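Local coordinates for protein pullulanase (Bacillus acidopullulyticus, PDB 2WAN) that hydrolyses alpha-1,6-glucosidic linkages in pullulan and at the branch points of starch polysaccharides, as a debranching enzyme of the alpha-amylase type, at residues Gly455-Phe460 / Thr532-Leu537; Thr473-Leu478 / Gln539-Gln544. All coordinates share one frame; numbering follows the deposited sequence.

Contact 1: Gly455-Phe460 / Thr532-Leu537; sequences GKYLAF and TELKQL
The 3-10 segment that begins at Tyr457 rests against helix 529-543, with the CA atoms of Phe460 and Leu537 5.4 Å apart. The helix belongs to the outer layer of the alpha-amylase-type (beta/alpha)8 barrel, and the segment is part of the loop between helices 440-444 and 474-481. Tyr457 lays one ring face over Leu534, whose CB sits 4.1 Å above the ring centre and 4° off the normal, a CH-pi contact. Leu537 CD1 comes to the edge of the same ring and also lies over a face of Phe460, 3.5 Å from Phe460 CD1. The Leu537 and Phe460 side chains run side by side, pointing the same way, and Leu537 CG, anti to the backbone N (chi1 176°), lies 3.6 Å from Phe460 CB. Tyr457 OH hydrogen-bonds to the carbonyl O of Glu518.

Leu458 crosses the aliphatic part of Glu533 at about a right angle, its CG 3.7 Å from Glu533 CG, while its CD2 approaches Gln536 OE1. An alanine here would probably open a gap beside the methylenes of Glu533, taking away the cover that CG and the two methyls give them. The Glu533 carboxylate is gripped on both oxygens: OE2 is hydrogen-bonded to Thr523 OG1, and OE1 accepts a hydrogen bond from a water at 2.7 Å. That water in turn accepts a hydrogen bond from Leu458 N, 3.0 Å away.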
# COMPACT_ATOMS: atom_id res chain seq x y z
N GLY A 455 -3.67 -26.43 -8.93
CA GLY A 455 -4.29 -25.15 -8.60
C GLY A 455 -4.53 -24.91 -7.12
O GLY A 455 -5.22 -23.94 -6.76
N LYS A 456 -3.93 -25.73 -6.26
CA LYS A 456 -4.24 -25.76 -4.82
C LYS A 456 -3.04 -25.47 -3.92
O LYS A 456 -1.90 -25.69 -4.32
CB LYS A 456 -4.81 -27.13 -4.42
CG LYS A 456 -6.03 -27.55 -5.27
CD LYS A 456 -7.28 -26.72 -4.91
CE LYS A 456 -8.52 -27.28 -5.64
NZ LYS A 456 -9.72 -26.45 -5.35
N TYR A 457 -3.30 -25.00 -2.70
CA TYR A 457 -2.22 -24.82 -1.71
C TYR A 457 -1.36 -26.07 -1.62
O TYR A 457 -0.13 -25.97 -1.51
CB TYR A 457 -2.76 -24.53 -0.30
CG TYR A 457 -3.65 -23.31 -0.15
CD1 TYR A 457 -3.19 -22.03 -0.50
CD2 TYR A 457 -4.94 -23.43 0.37
CE1 TYR A 457 -4.00 -20.91 -0.32
CE2 TYR A 457 -5.76 -22.31 0.55
CZ TYR A 457 -5.29 -21.06 0.19
OH TYR A 457 -6.10 -19.95 0.34
N LEU A 458 -2.00 -27.25 -1.61
CA LEU A 458 -1.26 -28.49 -1.35
C LEU A 458 -0.25 -28.85 -2.43
O LEU A 458 0.66 -29.65 -2.18
CB LEU A 458 -2.21 -29.69 -1.10
CG LEU A 458 -2.97 -29.65 0.23
CD1 LEU A 458 -3.71 -30.97 0.41
CD2 LEU A 458 -2.05 -29.41 1.43
N ALA A 459 -0.38 -28.27 -3.63
CA ALA A 459 0.64 -28.49 -4.67
C ALA A 459 2.04 -28.12 -4.17
O ALA A 459 3.02 -28.74 -4.56
CB ALA A 459 0.29 -27.73 -5.96
N PHE A 460 2.12 -27.11 -3.28
CA PHE A 460 3.39 -26.66 -2.70
C PHE A 460 4.00 -27.62 -1.67
O PHE A 460 5.09 -27.37 -1.14
CB PHE A 460 3.21 -25.29 -2.02
CG PHE A 460 3.12 -24.13 -2.98
CD1 PHE A 460 1.94 -23.85 -3.67
CD2 PHE A 460 4.21 -23.28 -3.15
CE1 PHE A 460 1.86 -22.77 -4.55
CE2 PHE A 460 4.14 -22.19 -4.04
CZ PHE A 460 2.96 -21.92 -4.72
N THR A 532 -5.80 -25.62 7.43
CA THR A 532 -4.76 -26.63 7.52
C THR A 532 -3.89 -26.67 6.26
O THR A 532 -2.66 -26.76 6.35
CB THR A 532 -5.38 -28.01 7.76
OG1 THR A 532 -6.13 -27.94 8.99
CG2 THR A 532 -4.29 -29.09 7.87
N GLU A 533 -4.53 -26.56 5.09
CA GLU A 533 -3.79 -26.69 3.84
C GLU A 533 -2.87 -25.52 3.56
O GLU A 533 -1.78 -25.73 3.05
CB GLU A 533 -4.73 -26.98 2.65
CG GLU A 533 -5.35 -28.40 2.80
CD GLU A 533 -6.51 -28.68 1.86
OE1 GLU A 533 -6.73 -27.89 0.93
OE2 GLU A 533 -7.22 -29.70 2.07
N LEU A 534 -3.29 -24.31 3.92
CA LEU A 534 -2.40 -23.16 3.77
C LEU A 534 -1.25 -23.25 4.76
O LEU A 534 -0.10 -22.95 4.41
CB LEU A 534 -3.18 -21.84 3.89
CG LEU A 534 -2.35 -20.53 3.81
CD1 LEU A 534 -1.45 -20.46 2.55
CD2 LEU A 534 -3.24 -19.30 3.90
N LYS A 535 -1.55 -23.69 5.98
CA LYS A 535 -0.45 -23.93 6.92
C LYS A 535 0.52 -24.97 6.37
O LYS A 535 1.72 -24.83 6.56
CB LYS A 535 -0.98 -24.37 8.31
CG LYS A 535 -1.69 -23.27 9.07
CD LYS A 535 -2.28 -23.80 10.40
CE LYS A 535 -2.90 -22.64 11.17
NZ LYS A 535 -3.70 -23.13 12.34
N GLN A 536 0.01 -26.01 5.69
CA GLN A 536 0.89 -27.04 5.12
C GLN A 536 1.76 -26.46 4.02
O GLN A 536 2.92 -26.82 3.91
CB GLN A 536 0.08 -28.24 4.61
CG GLN A 536 -0.51 -29.04 5.76
CD GLN A 536 -1.43 -30.15 5.29
OE1 GLN A 536 -2.55 -29.90 4.84
NE2 GLN A 536 -0.98 -31.38 5.41
N LEU A 537 1.20 -25.55 3.21
CA LEU A 537 2.02 -24.84 2.20
C LEU A 537 3.20 -24.11 2.87
O LEU A 537 4.36 -24.25 2.46
CB LEU A 537 1.16 -23.85 1.40
CG LEU A 537 1.84 -22.94 0.35
CD1 LEU A 537 0.81 -22.44 -0.67
CD2 LEU A 537 2.53 -21.71 0.97
O HOH W 1 -4.92 -27.04 -0.95

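Contact 2: Thr473-Leu478 / Gln539-Gln544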
# COMPACT_ATOMS: atom_id res chain seq x y z
N THR A 473 9.73 -29.64 -11.17
CA THR A 473 8.69 -28.63 -11.07
C THR A 473 8.38 -28.39 -9.60
O THR A 473 8.95 -29.05 -8.70
CB THR A 473 7.38 -29.09 -11.76
OG1 THR A 473 6.91 -30.29 -11.14
CG2 THR A 473 7.62 -29.38 -13.28
N GLY A 474 7.46 -27.46 -9.33
CA GLY A 474 6.99 -27.30 -7.96
C GLY A 474 8.09 -26.80 -7.03
O GLY A 474 9.00 -26.07 -7.43
N ILE A 475 7.99 -27.19 -5.76
CA ILE A 475 8.96 -26.78 -4.75
C ILE A 475 10.40 -27.19 -5.10
O ILE A 475 11.36 -26.49 -4.77
CB ILE A 475 8.57 -27.32 -3.35
CG1 ILE A 475 9.33 -26.57 -2.26
CG2 ILE A 475 8.75 -28.86 -3.26
CD1 ILE A 475 8.71 -26.77 -0.89
N ASP A 476 10.56 -28.35 -5.76
CA ASP A 476 11.90 -28.78 -6.19
C ASP A 476 12.50 -27.80 -7.20
O ASP A 476 13.72 -27.58 -7.21
CB ASP A 476 11.86 -30.19 -6.77
CG ASP A 476 11.71 -31.27 -5.69
OD1 ASP A 476 11.60 -30.93 -4.49
OD2 ASP A 476 11.72 -32.46 -6.07
N SER A 477 11.66 -27.21 -8.04
CA SER A 477 12.13 -26.17 -8.97
C SER A 477 12.53 -24.90 -8.21
O SER A 477 13.57 -24.28 -8.49
CB SER A 477 11.06 -25.84 -10.03
OG SER A 477 11.58 -24.88 -10.96
N LEU A 478 11.72 -24.50 -7.23
CA LEU A 478 12.06 -23.32 -6.43
C LEU A 478 13.40 -23.55 -5.73
O LEU A 478 14.23 -22.64 -5.69
CB LEU A 478 10.97 -23.01 -5.40
CG LEU A 478 9.57 -22.77 -5.97
CD1 LEU A 478 8.59 -22.49 -4.81
CD2 LEU A 478 9.60 -21.60 -6.94
N GLN A 539 4.41 -24.50 5.96
CA GLN A 539 5.29 -25.49 6.59
C GLN A 539 6.28 -26.10 5.60
O GLN A 539 7.49 -26.25 5.90
CB GLN A 539 4.43 -26.58 7.24
CG GLN A 539 5.18 -27.66 7.98
CD GLN A 539 4.23 -28.66 8.61
OE1 GLN A 539 3.23 -29.08 8.00
NE2 GLN A 539 4.54 -29.07 9.83
N SER A 540 5.77 -26.46 4.42
CA SER A 540 6.57 -27.10 3.37
C SER A 540 7.69 -26.19 2.89
O SER A 540 8.83 -26.62 2.75
CB SER A 540 5.69 -27.47 2.17
OG SER A 540 6.47 -28.05 1.13
N LEU A 541 7.34 -24.94 2.61
CA LEU A 541 8.30 -23.96 2.11
C LEU A 541 9.36 -23.71 3.20
O LEU A 541 10.56 -23.71 2.88
CB LEU A 541 7.63 -22.68 1.64
CG LEU A 541 6.87 -22.81 0.28
CD1 LEU A 541 6.13 -21.55 -0.07
CD2 LEU A 541 7.86 -23.19 -0.86
N HIS A 542 8.93 -23.56 4.45
CA HIS A 542 9.87 -23.35 5.55
C HIS A 542 10.86 -24.50 5.67
O HIS A 542 12.05 -24.27 5.92
CB HIS A 542 9.16 -23.19 6.90
CG HIS A 542 8.46 -21.87 7.10
ND1 HIS A 542 8.66 -20.75 6.31
CD2 HIS A 542 7.63 -21.48 8.10
CE1 HIS A 542 7.93 -19.75 6.79
NE2 HIS A 542 7.32 -20.16 7.89
N GLN A 543 10.39 -25.74 5.48
CA GLN A 543 11.29 -26.92 5.53
C GLN A 543 12.37 -26.85 4.47
O GLN A 543 13.42 -27.48 4.62
CB GLN A 543 10.51 -28.22 5.35
CG GLN A 543 9.81 -28.71 6.61
CD GLN A 543 8.68 -29.69 6.29
OE1 GLN A 543 8.50 -30.09 5.13
NE2 GLN A 543 7.91 -30.06 7.31
N GLN A 544 12.13 -26.11 3.39
CA GLN A 544 13.14 -25.92 2.34
C GLN A 544 13.87 -24.58 2.47
O GLN A 544 14.54 -24.13 1.53
CB GLN A 544 12.50 -26.10 0.93
CG GLN A 544 11.77 -27.45 0.72
CD GLN A 544 12.52 -28.67 1.29
OE1 GLN A 544 11.94 -29.48 2.01
NE2 GLN A 544 13.80 -28.78 0.98
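Ile475 reaches across to Ser540, Leu541 and Gln544, and its side chain makes most of the contact between the first turn of helix 474-481 and the last turn of helix 529-543 with Gln544 just beyond it. The two are outer helices of the alpha-amylase-type (beta/alpha)8 barrel, and their segments run at 35° to each other with axes 11.1 Å apart. At that separation the backbones stay well apart and side chains bridge the interval.

The CB of Ile475 points at the other helix. From there CG1 leaves anti to the backbone N (chi1 -163°) and comes within 3.9 Å of Leu541 CD2 and 4.0 Å of Gln544 CG. The chain stays extended into CD1, which lies 3.5 Å from Gln544 CG and 3.7 Å from Leu541 CD2. Ile475 and Leu541 run alongside each other, pointing opposite ways, whereas Gln544, bent at chi2 (-42°), crosses the isoleucine at about a right angle with its methylene foremost. CD1 also approaches Ser540 OG, but both residues were modelled in two conformations, so this short approach is doubtful.

One turn further on, Leu478 CD1 comes to 4.1 Å from Leu541 CD2, a looser contact in which the side chains cross obliquely. Both leucines also touch Val486 on barrel strand 485-488, so the apolar patch continues inward to the barrel wall. Ser540 OG has its polar partner in the carbonyl of Phe460.

No hydrogen bond joins the two segments. What passes between them is chiefly methyl and methylene packing, so the contact depends on the fit of these groups and sets few directional demands.

Overall arrangement
Contact 1 and contact 2 use successive parts of helix 529-543, and their centres lie 11 Å apart. They meet at Phe460: its carbonyl O is 2.7 Å from Ser540 OG, a probable hydrogen bond, and 3.7 Å from Ile475 CD1, although both partners have alternate conformers. The ring adds packing, Phe460 CD2 lying 4.0 Å from Leu541 CD1. The loop 455-460 and helix 474-481 thus both pack on one helix. In barrels of this family the catalytic groups sit at the C-terminal ends of the strands; contact 2, at the end of the helix that leads into strand 547-552, probably lies toward the opposite end.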